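Local structure of 1,3-alpha-isomaltosidase (5X3I) at residues 444-447 with 448-451; 450-453 with 454-458; 357-360 with 361-365; 372-375 with 376-379. The protein hydrolyses the alpha-1,3-glucosidic linkages of the cyclic tetrasaccharide cyclobis-(1-6)-alpha-nigerosyl, releasing isomaltose during its intracellular breakdown. The protein carries 1 engineered substitution. One frame throughout, in Å; residues are numbered along the deposited sequence.

Interaction 1: residues 444-447 with 448-451; sequences SVQR and TRDW
The guanidinium of Arg449 lays one face against the backbone, with Val445 C and Gln446 N each 3.6 Å above its plane, offset toward the rim. Its edge is given to polar partners: a water lies in the plane, bound to Arg449 NE and also to Gln446 NE2, while Ser444 O sits near the plane beside NH1, and a second water accepts from Arg449 NH1 and can donate to Ser444 O. The side-chain amide of Gln446 is turned nearly perpendicular to the guanidinium, at 85°, and Arg449 NH2 reaches Gln446 OE1 at 2.9 Å from above the carbonyl plane. With its two ends differently engaged, this amide has its rotation fixed: Gln446 NE2 donates in its own plane to Asp450 OD1 at 2.7 Å, meeting the carboxylate from above. The arrangement sits at the start of helix 446-454 in the TIM-barrel domain, where Val445 takes the N-cap position and its carbonyl O receives Arg449 N at 3.1 Å. Asp450 N follows with a bond to Gln446 O, and Trp451 N with one to Arg447 O. Gln446 reaches both partners because its CG lies anti to the backbone N (chi1 -170°) and the chain then bends at chi2, turning the amide forward along the helix toward Asp450. Arg449 NH1 also donates to Leu443 O, and the guanidinium of Arg447 turns instead to Asp416 O.

Interaction 2: residues 450-453 with 454-458; sequences DWWT and EKRRY
Two cation-pi contacts, each between residues four apart, pair Trp451 with Lys455 and Trp452 with Arg456 where helix 446-454 gives way to the turn before helix 457-461. Lys455 lies over one face of the Trp451 indole: its NZ is 3.9 Å from the centroid of the six-membered ring, and the CE beside it makes a CH-pi contact with the same ring. The ammonium is also held by a water shared with Trp451 O and by Gly356 O, so it has oxygen partners as well as the ring face. Arg456 approaches its tryptophan differently, bringing a flat cation over the ring with the planes 34° apart and CZ 3.8 Å from the centroid of the five-membered ring. The same guanidinium is tied to the helix backbone, since NH1 donates to Trp452 O at 3.0 Å from above the carbonyl plane; NE turns to Gln393 OE1. A bend at chi2 (79°) carries the arginine back over the indole. This part of the TIM-barrel domain lies against helices 404-415 and 496-510, and its backbone forms a type I beta turn from Glu454 to Arg457. Across that turn Arg457 NE makes a salt bridge to Glu454 OE1 at 2.9 Å, and its NH1 forms another with Glu461. A water bound to Glu454 OE1 and Arg457 NH2 continues to Asp450 O, linking the ion pair to the helix backbone.

Interaction 3: residues 357-360 with 361-365; sequences SAHR and AEDFS
His359 overlaps the Phe364 ring at a slant, the ring centroids 5.1 Å apart and the planes inclined at 56°. Phe364 CZ comes within 3.5 Å of His359 CB, and Phe364 CE2 lies close to Arg360 O. The imidazole is meanwhile held at its edge by Asp363, whose OD2 accepts from His359 ND1 at 2.8 Å. The acceptor lies in the ring plane, and the donor arrives on the anti side of the carboxylate, tilted out of its plane. From the opposite face of that carboxylate, Arg360 N reaches the same oxygen, Asp363 OD2, at 2.9 Å, so one atom grips both a side chain and the backbone next to it. Asp363 returns the link through its own backbone, its N donating to Arg360 O at 3.2 Å. This bond opens the short 3-10 segment 361-363 in the loop between strands 348-349 and 365-366 of the TIM-barrel domain. Farther out, Arg360 and Glu362 form a salt bridge with Arg360 NH1 and Glu362 OE2 2.6 Å apart; the carboxylate oxygen lies over a face of the guanidinium, and the two planes are 72° apart. Glu362 turns back to the arginine because its CG sits between the backbone N and the carbonyl carbon (chi1 60°). His359 NE2 bonds Gln405 OE1, and Tyr350 meets the imidazole and phenyl rings edge-to-face. With an acceptor at each nitrogen, Asp363 OD2 and Gln405 OE1, the His359 ring is fixed in rotation, and its doubly protonated form would be expected to be favoured.

Interaction 4: residues 372-375 with 376-379; sequences WPDP and KAMI
An irregular loop passes into helix 375-384 at Asp374, which holds the N-cap position, and the first helical bonds follow at once: Met378 N donates to Asp374 O at 3.2 Å and Ile379 N to Pro375 O at 3.0 Å. Pro375 opens the helix as its first residue, where the lack of an N-H costs no helical bond. The side chain of Asp374 serves the helix start as well. Its CG is anti to the backbone N (chi1 -164°), which brings OD1 round to Ala377 N at 3.2 Å, a capping bond made from well above the carboxylate plane. A water takes the next position, donating to Asp374 OD1 at 2.7 Å and accepting from Lys376 N, so the cap reaches two amides, one directly and one through solvent. The methyl of Ala377 packs against the carboxylate, its CB 3.4 Å from Asp374 CG. On the buried side Met378 brings its sulfur to the edge of the Trp372 ring, in the ring plane, with SD 3.7 Å from CZ3: a Met-aromatic contact between the loop and the first turn. Ile333 of the barrel strand 330-333 and Gln311 of helix 311-323 touch both of these side chains. At the amino end of helix 375-384, the direct bond from Ala377 N and the helix dipole would be expected to favour the ionised form of Asp374.

Overall arrangement
All four contacts are local and partly buried, and all lie in the TIM-barrel domain. Interactions 1 and 2 share Asp450 and Trp451 and both use helix 446-454, interaction 1 at its start and interaction 2 farther along, changing from amide-to-charge hydrogen bonds to cations over indole faces. Interaction 2 also touches interaction 3, where Tyr458 packs on Phe364 and Ala358 on Lys455; the loop 357-365 thus lies against the turn after the helix. Interaction 4 begins a different helix and touches none of the others, nearest interaction 3 at about 6 Å between nearest atoms. Interactions 1 and 4 both concern helix starts; only interaction 4 has an aspartate cap. Interaction 3 joins an exposed ion pair to buried rings, interaction 4 has buried sulfur-aromatic packing.

Interaction 1: residues 444-447 with 448-451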
loop_
_atom_site.group_PDB
_atom_site.type_symbol
_atom_site.label_atom_id
_atom_site.label_comp_id
_atom_site.label_asym_id
_atom_site.label_seq_id
_atom_site.Cartn_x
_atom_site.Cartn_y
_atom_site.Cartn_z
ATOM N N SER A 444 -12.285 10.585 7.996
ATOM C CA SER A 444 -12.076 10.308 9.411
ATOM C C SER A 444 -13.365 10.367 10.226
ATOM O O SER A 444 -13.392 9.890 11.349
ATOM C CB SER A 444 -11.057 11.283 10.015
ATOM O OG SER A 444 -11.655 12.516 10.363
ATOM N N VAL A 445 -14.418 10.972 9.685
ATOM C CA VAL A 445 -15.675 11.049 10.427
ATOM C C VAL A 445 -16.881 10.556 9.620
ATOM O O VAL A 445 -16.918 10.650 8.393
ATOM C CB VAL A 445 -15.966 12.480 10.925
ATOM C CG1 VAL A 445 -14.899 12.925 11.927
ATOM C CG2 VAL A 445 -16.054 13.436 9.768
ATOM N N GLN A 446 -17.875 10.055 10.341
ATOM C CA GLN A 446 -18.990 9.352 9.738
ATOM C C GLN A 446 -19.790 10.200 8.740
ATOM O O GLN A 446 -20.146 9.698 7.674
ATOM C CB GLN A 446 -19.922 8.817 10.827
ATOM C CG GLN A 446 -20.977 7.859 10.296
ATOM C CD GLN A 446 -20.379 6.633 9.636
ATOM O OE1 GLN A 446 -19.641 5.877 10.255
ATOM N NE2 GLN A 446 -20.703 6.432 8.369
ATOM N N ARG A 447 -20.059 11.469 9.070
ATOM C CA ARG A 447 -20.906 12.299 8.214
ATOM C C ARG A 447 -20.298 12.466 6.823
ATOM O O ARG A 447 -21.012 12.494 5.831
ATOM C CB ARG A 447 -21.187 13.675 8.843
ATOM C CG ARG A 447 -19.985 14.613 9.000
ATOM C CD ARG A 447 -20.389 15.950 9.619
ATOM N NE ARG A 447 -21.082 16.825 8.676
ATOM C CZ ARG A 447 -20.482 17.728 7.910
ATOM N NH1 ARG A 447 -21.191 18.472 7.084
ATOM N NH2 ARG A 447 -19.174 17.898 7.973
ATOM N N THR A 448 -18.978 12.581 6.747
ATOM C CA THR A 448 -18.337 12.740 5.455
ATOM C C THR A 448 -18.154 11.397 4.737
ATOM O O THR A 448 -18.266 11.342 3.522
ATOM C CB THR A 448 -17.012 13.474 5.600
ATOM O OG1 THR A 448 -17.278 14.783 6.106
ATOM C CG2 THR A 448 -16.310 13.609 4.266
ATOM N N ARG A 449 -17.881 10.325 5.475
ATOM C CA ARG A 449 -17.900 9.001 4.871
ATOM C C ARG A 449 -19.275 8.780 4.208
ATOM O O ARG A 449 -19.331 8.361 3.062
ATOM C CB ARG A 449 -17.591 7.894 5.890
ATOM C CG ARG A 449 -16.119 7.882 6.378
ATOM C CD ARG A 449 -15.726 6.590 7.068
ATOM N NE ARG A 449 -16.457 6.347 8.308
ATOM C CZ ARG A 449 -16.066 6.752 9.515
ATOM N NH1 ARG A 449 -14.935 7.450 9.660
ATOM N NH2 ARG A 449 -16.813 6.471 10.577
ATOM N N ASP A 450 -20.348 9.131 4.915
ATOM C CA ASP A 450 -21.711 9.077 4.368
ATOM C C ASP A 450 -21.859 9.906 3.092
ATOM O O ASP A 450 -22.313 9.398 2.076
ATOM C CB ASP A 450 -22.746 9.576 5.382
ATOM C CG ASP A 450 -22.943 8.631 6.548
ATOM O OD1 ASP A 450 -22.374 7.530 6.563
ATOM O OD2 ASP A 450 -23.691 9.003 7.459
ATOM N N TRP A 451 -21.495 11.182 3.180
ATOM C CA TRP A 451 -21.639 12.117 2.065
ATOM C C TRP A 451 -20.865 11.675 0.828
ATOM O O TRP A 451 -21.398 11.672 -0.273
ATOM C CB TRP A 451 -21.183 13.518 2.485
ATOM C CG TRP A 451 -21.467 14.575 1.462
ATOM C CD1 TRP A 451 -22.650 15.224 1.265
ATOM C CD2 TRP A 451 -20.553 15.111 0.506
ATOM N NE1 TRP A 451 -22.529 16.127 0.246
ATOM C CE2 TRP A 451 -21.252 16.077 -0.241
ATOM C CE3 TRP A 451 -19.214 14.868 0.205
ATOM C CZ2 TRP A 451 -20.657 16.800 -1.261
ATOM C CZ3 TRP A 451 -18.622 15.591 -0.813
ATOM C CH2 TRP A 451 -19.341 16.546 -1.530
HETATM O O HOH W 1 -14.072 7.152 12.559
HETATM O O HOH W 2 -18.442 4.580 7.206
#

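Interaction 2: residues 450-453 with 454-458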
loop_
_atom_site.group_PDB
_atom_site.type_symbol
_atom_site.label_atom_id
_atom_site.label_comp_id
_atom_site.label_asym_id
_atom_site.label_seq_id
_atom_site.Cartn_x
_atom_site.Cartn_y
_atom_site.Cartn_z
ATOM N N ASP A 450 -20.348 9.131 4.915
ATOM C CA ASP A 450 -21.711 9.077 4.368
ATOM C C ASP A 450 -21.859 9.906 3.092
ATOM O O ASP A 450 -22.313 9.398 2.076
ATOM C CB ASP A 450 -22.746 9.576 5.382
ATOM C CG ASP A 450 -22.943 8.631 6.548
ATOM O OD1 ASP A 450 -22.374 7.530 6.563
ATOM O OD2 ASP A 450 -23.691 9.003 7.459
ATOM N N TRP A 451 -21.495 11.182 3.180
ATOM C CA TRP A 451 -21.639 12.117 2.065
ATOM C C TRP A 451 -20.865 11.675 0.828
ATOM O O TRP A 451 -21.398 11.672 -0.273
ATOM C CB TRP A 451 -21.183 13.518 2.485
ATOM C CG TRP A 451 -21.467 14.575 1.462
ATOM C CD1 TRP A 451 -22.650 15.224 1.265
ATOM C CD2 TRP A 451 -20.553 15.111 0.506
ATOM N NE1 TRP A 451 -22.529 16.127 0.246
ATOM C CE2 TRP A 451 -21.252 16.077 -0.241
ATOM C CE3 TRP A 451 -19.214 14.868 0.205
ATOM C CZ2 TRP A 451 -20.657 16.800 -1.261
ATOM C CZ3 TRP A 451 -18.622 15.591 -0.813
ATOM C CH2 TRP A 451 -19.341 16.546 -1.530
ATOM N N TRP A 452 -19.608 11.298 1.021
ATOM C CA TRP A 452 -18.752 10.862 -0.080
ATOM C C TRP A 452 -19.275 9.588 -0.763
ATOM O O TRP A 452 -19.404 9.538 -1.980
ATOM C CB TRP A 452 -17.325 10.618 0.420
ATOM C CG TRP A 452 -16.332 10.301 -0.660
ATOM C CD1 TRP A 452 -15.766 9.098 -0.920
ATOM C CD2 TRP A 452 -15.772 11.219 -1.601
ATOM N NE1 TRP A 452 -14.886 9.204 -1.972
ATOM C CE2 TRP A 452 -14.880 10.499 -2.409
ATOM C CE3 TRP A 452 -15.941 12.581 -1.837
ATOM C CZ2 TRP A 452 -14.151 11.097 -3.441
ATOM C CZ3 TRP A 452 -15.227 13.173 -2.875
ATOM C CH2 TRP A 452 -14.343 12.430 -3.658
ATOM N N THR A 453 -19.553 8.570 0.041
ATOM C CA THR A 453 -19.991 7.287 -0.486
ATOM C C THR A 453 -21.409 7.372 -1.062
ATOM O O THR A 453 -21.755 6.593 -1.950
ATOM C CB THR A 453 -19.932 6.168 0.588
ATOM O OG1 THR A 453 -20.723 6.526 1.722
ATOM C CG2 THR A 453 -18.480 5.926 1.041
ATOM N N GLU A 454 -22.213 8.319 -0.582
ATOM C CA GLU A 454 -23.589 8.454 -1.069
ATOM C C GLU A 454 -23.610 8.686 -2.578
ATOM O O GLU A 454 -24.525 8.273 -3.253
ATOM C CB GLU A 454 -24.330 9.591 -0.357
ATOM C CG GLU A 454 -25.817 9.663 -0.679
ATOM C CD GLU A 454 -26.621 8.480 -0.143
ATOM O OE1 GLU A 454 -26.100 7.680 0.661
ATOM O OE2 GLU A 454 -27.795 8.361 -0.528
ATOM N N LYS A 455 -22.577 9.337 -3.097
ATOM C CA LYS A 455 -22.483 9.593 -4.530
ATOM C C LYS A 455 -22.313 8.297 -5.325
ATOM O O LYS A 455 -22.691 8.229 -6.496
ATOM C CB LYS A 455 -21.322 10.555 -4.814
ATOM C CG LYS A 455 -21.433 11.869 -4.028
ATOM C CD LYS A 455 -20.426 12.907 -4.481
ATOM C CE LYS A 455 -20.548 14.187 -3.636
ATOM N NZ LYS A 455 -21.925 14.736 -3.645
ATOM N N ARG A 456 -21.748 7.281 -4.676
ATOM C CA ARG A 456 -21.531 5.983 -5.295
ATOM C C ARG A 456 -22.672 4.973 -5.038
ATOM O O ARG A 456 -22.650 3.862 -5.576
ATOM C CB ARG A 456 -20.212 5.384 -4.801
ATOM C CG ARG A 456 -18.937 6.061 -5.321
ATOM C CD ARG A 456 -18.579 7.355 -4.593
ATOM N NE ARG A 456 -17.309 7.850 -5.109
ATOM C CZ ARG A 456 -16.847 9.087 -4.981
ATOM N NH1 ARG A 456 -17.531 10.016 -4.314
ATOM N NH2 ARG A 456 -15.680 9.389 -5.529
ATOM N N ARG A 457 -23.641 5.356 -4.212
ATOM C CA ARG A 457 -24.646 4.399 -3.749
ATOM C C ARG A 457 -25.420 3.745 -4.903
ATOM O O ARG A 457 -25.643 2.535 -4.885
ATOM C CB ARG A 457 -25.629 5.054 -2.771
ATOM C CG ARG A 457 -26.720 4.113 -2.257
ATOM C CD ARG A 457 -27.490 4.704 -1.071
ATOM N NE ARG A 457 -26.599 4.904 0.060
ATOM C CZ ARG A 457 -26.205 3.936 0.881
ATOM N NH1 ARG A 457 -26.654 2.694 0.720
ATOM N NH2 ARG A 457 -25.367 4.212 1.871
ATOM N N TYR A 458 -25.805 4.532 -5.904
ATOM C CA TYR A 458 -26.558 3.983 -7.035
ATOM C C TYR A 458 -25.748 2.933 -7.811
ATOM O O TYR A 458 -26.322 2.064 -8.460
ATOM C CB TYR A 458 -27.016 5.097 -7.981
ATOM C CG TYR A 458 -25.925 5.623 -8.883
ATOM C CD1 TYR A 458 -24.983 6.523 -8.407
ATOM C CD2 TYR A 458 -25.841 5.227 -10.210
ATOM C CE1 TYR A 458 -23.983 7.014 -9.230
ATOM C CE2 TYR A 458 -24.840 5.713 -11.047
ATOM C CZ TYR A 458 -23.913 6.606 -10.544
ATOM O OH TYR A 458 -22.917 7.088 -11.347
HETATM O O HOH W 3 -23.885 6.771 2.047
HETATM O O HOH W 4 -23.166 13.290 -1.594
#

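Interaction 3: residues 357-360 with 361-365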
loop_
_atom_site.group_PDB
_atom_site.type_symbol
_atom_site.label_atom_id
_atom_site.label_comp_id
_atom_site.label_asym_id
_atom_site.label_seq_id
_atom_site.Cartn_x
_atom_site.Cartn_y
_atom_site.Cartn_z
ATOM N N SER A 357 -25.259 17.676 -4.066
ATOM C CA SER A 357 -25.938 16.488 -3.571
ATOM C C SER A 357 -25.667 15.310 -4.500
ATOM O O SER A 357 -25.350 15.494 -5.660
ATOM C CB SER A 357 -27.444 16.728 -3.450
ATOM O OG SER A 357 -28.002 17.105 -4.693
ATOM N N ALA A 358 -25.800 14.104 -3.972
ATOM C CA ALA A 358 -25.603 12.888 -4.740
ATOM C C ALA A 358 -26.734 12.643 -5.748
ATOM O O ALA A 358 -27.844 13.112 -5.557
ATOM C CB ALA A 358 -25.478 11.709 -3.801
ATOM N N HIS A 359 -26.440 11.887 -6.803
ATOM C CA HIS A 359 -27.427 11.534 -7.842
ATOM C C HIS A 359 -28.132 10.214 -7.573
ATOM O O HIS A 359 -27.553 9.314 -6.976
ATOM C CB HIS A 359 -26.776 11.445 -9.222
ATOM C CG HIS A 359 -26.387 12.767 -9.793
ATOM N ND1 HIS A 359 -27.302 13.641 -10.335
ATOM C CD2 HIS A 359 -25.183 13.370 -9.898
ATOM C CE1 HIS A 359 -26.679 14.730 -10.743
ATOM N NE2 HIS A 359 -25.392 14.589 -10.491
ATOM N N ARG A 360 -29.399 10.114 -7.964
ATOM C CA ARG A 360 -30.021 8.803 -8.020
ATOM C C ARG A 360 -29.796 8.193 -9.407
ATOM O O ARG A 360 -29.390 8.892 -10.331
ATOM C CB ARG A 360 -31.519 8.913 -7.713
ATOM C CG ARG A 360 -31.876 10.052 -6.755
ATOM C CD ARG A 360 -33.389 10.238 -6.622
ATOM N NE ARG A 360 -33.992 9.239 -5.747
ATOM C CZ ARG A 360 -35.268 8.873 -5.785
ATOM N NH1 ARG A 360 -36.099 9.418 -6.671
ATOM N NH2 ARG A 360 -35.711 7.955 -4.939
ATOM N N ALA A 361 -30.174 6.932 -9.580
ATOM C CA ALA A 361 -29.878 6.211 -10.818
ATOM C C ALA A 361 -30.655 6.802 -11.991
ATOM O O ALA A 361 -30.146 6.913 -13.103
ATOM C CB ALA A 361 -30.203 4.742 -10.670
ATOM N N GLU A 362 -31.884 7.214 -11.713
ATOM C CA GLU A 362 -32.768 7.702 -12.755
ATOM C C GLU A 362 -32.370 9.097 -13.261
ATOM O O GLU A 362 -32.920 9.560 -14.247
ATOM C CB GLU A 362 -34.218 7.699 -12.258
ATOM C CG GLU A 362 -34.463 8.558 -11.034
ATOM C CD GLU A 362 -34.289 7.817 -9.710
ATOM O OE1 GLU A 362 -33.617 6.753 -9.664
ATOM O OE2 GLU A 362 -34.832 8.321 -8.700
ATOM N N ASP A 363 -31.420 9.758 -12.600
ATOM C CA ASP A 363 -30.886 11.025 -13.101
ATOM C C ASP A 363 -30.144 10.841 -14.423
ATOM O O ASP A 363 -29.983 11.787 -15.179
ATOM C CB ASP A 363 -29.910 11.677 -12.112
ATOM C CG ASP A 363 -30.535 12.013 -10.769
ATOM O OD1 ASP A 363 -31.772 12.013 -10.626
ATOM O OD2 ASP A 363 -29.759 12.306 -9.851
ATOM N N PHE A 364 -29.655 9.632 -14.669
ATOM C CA PHE A 364 -28.708 9.399 -15.752
ATOM C C PHE A 364 -29.352 8.808 -17.010
ATOM O O PHE A 364 -30.177 7.906 -16.932
ATOM C CB PHE A 364 -27.583 8.471 -15.276
ATOM C CG PHE A 364 -26.767 9.025 -14.134
ATOM C CD1 PHE A 364 -25.901 10.097 -14.334
ATOM C CD2 PHE A 364 -26.860 8.473 -12.863
ATOM C CE1 PHE A 364 -25.149 10.607 -13.287
ATOM C CE2 PHE A 364 -26.108 8.978 -11.806
ATOM C CZ PHE A 364 -25.251 10.045 -12.014
ATOM N N SER A 365 -28.958 9.328 -18.163
ATOM C CA SER A 365 -29.237 8.677 -19.437
ATOM C C SER A 365 -27.922 8.248 -20.044
ATOM O O SER A 365 -26.918 8.912 -19.856
ATOM C CB SER A 365 -29.978 9.604 -20.405
ATOM O OG SER A 365 -31.101 10.188 -19.782
#

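Interaction 4: residues 372-375 with 376-379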
loop_
_atom_site.group_PDB
_atom_site.type_symbol
_atom_site.label_atom_id
_atom_site.label_comp_id
_atom_site.label_asym_id
_atom_site.label_seq_id
_atom_site.Cartn_x
_atom_site.Cartn_y
_atom_site.Cartn_z
ATOM N N TRP A 372 -20.283 3.925 -22.642
ATOM C CA TRP A 372 -21.037 2.911 -21.909
ATOM C C TRP A 372 -22.529 3.051 -22.228
ATOM O O TRP A 372 -23.284 3.625 -21.453
ATOM C CB TRP A 372 -20.783 3.024 -20.389
ATOM C CG TRP A 372 -19.326 3.050 -20.052
ATOM C CD1 TRP A 372 -18.535 4.153 -19.958
ATOM C CD2 TRP A 372 -18.475 1.926 -19.808
ATOM N NE1 TRP A 372 -17.251 3.795 -19.650
ATOM C CE2 TRP A 372 -17.179 2.431 -19.554
ATOM C CE3 TRP A 372 -18.676 0.541 -19.767
ATOM C CZ2 TRP A 372 -16.092 1.601 -19.285
ATOM C CZ3 TRP A 372 -17.602 -0.282 -19.490
ATOM C CH2 TRP A 372 -16.323 0.247 -19.258
ATOM N N PRO A 373 -22.952 2.542 -23.389
ATOM C CA PRO A 373 -24.345 2.731 -23.810
ATOM C C PRO A 373 -25.341 2.077 -22.868
ATOM O O PRO A 373 -26.422 2.610 -22.687
ATOM C CB PRO A 373 -24.395 2.077 -25.196
ATOM C CG PRO A 373 -23.249 1.147 -25.220
ATOM C CD PRO A 373 -22.178 1.766 -24.366
ATOM N N ASP A 374 -25.010 0.914 -22.325
ATOM C CA ASP A 374 -25.924 0.238 -21.406
ATOM C C ASP A 374 -25.173 -0.511 -20.306
ATOM O O ASP A 374 -25.039 -1.719 -20.373
ATOM C CB ASP A 374 -26.834 -0.713 -22.187
ATOM C CG ASP A 374 -28.040 -1.162 -21.387
ATOM O OD1 ASP A 374 -28.044 -1.008 -20.149
ATOM O OD2 ASP A 374 -28.991 -1.687 -21.998
ATOM N N PRO A 375 -24.668 0.203 -19.297
ATOM C CA PRO A 375 -23.844 -0.479 -18.293
ATOM C C PRO A 375 -24.597 -1.534 -17.470
ATOM O O PRO A 375 -23.982 -2.522 -17.099
ATOM C CB PRO A 375 -23.358 0.672 -17.401
ATOM C CG PRO A 375 -24.258 1.825 -17.718
ATOM C CD PRO A 375 -24.614 1.663 -19.148
ATOM N N LYS A 376 -25.888 -1.345 -17.216
ATOM C CA LYS A 376 -26.662 -2.348 -16.491
ATOM C C LYS A 376 -26.737 -3.660 -17.276
ATOM O O LYS A 376 -26.607 -4.732 -16.703
ATOM C CB LYS A 376 -28.072 -1.845 -16.177
ATOM C CG LYS A 376 -28.966 -2.914 -15.535
ATOM C CD LYS A 376 -30.293 -2.358 -15.016
ATOM C CE LYS A 376 -31.308 -3.491 -14.743
ATOM N NZ LYS A 376 -30.753 -4.588 -13.884
ATOM N N ALA A 377 -26.937 -3.572 -18.589
ATOM C CA ALA A 377 -26.983 -4.772 -19.418
ATOM C C ALA A 377 -25.637 -5.492 -19.402
ATOM O O ALA A 377 -25.588 -6.710 -19.328
ATOM C CB ALA A 377 -27.385 -4.429 -20.852
ATOM N N MET A 378 -24.547 -4.733 -19.469
ATOM C CA MET A 378 -23.216 -5.326 -19.405
ATOM C C MET A 378 -23.031 -6.093 -18.095
ATOM O O MET A 378 -22.612 -7.245 -18.092
ATOM C CB MET A 378 -22.127 -4.255 -19.541
ATOM C CG MET A 378 -20.714 -4.807 -19.383
ATOM S SD MET A 378 -19.442 -3.537 -19.220
ATOM C CE MET A 378 -19.983 -2.695 -17.752
ATOM N N ILE A 379 -23.381 -5.451 -16.989
ATOM C CA ILE A 379 -23.182 -6.041 -15.674
ATOM C C ILE A 379 -24.119 -7.232 -15.461
ATOM O O ILE A 379 -23.721 -8.232 -14.890
ATOM C CB ILE A 379 -23.382 -4.995 -14.549
ATOM C CG1 ILE A 379 -22.296 -3.925 -14.627
ATOM C CG2 ILE A 379 -23.367 -5.643 -13.180
ATOM C CD1 ILE A 379 -22.564 -2.724 -13.739
HETATM O O HOH W 5 -27.537 0.799 -18.179
#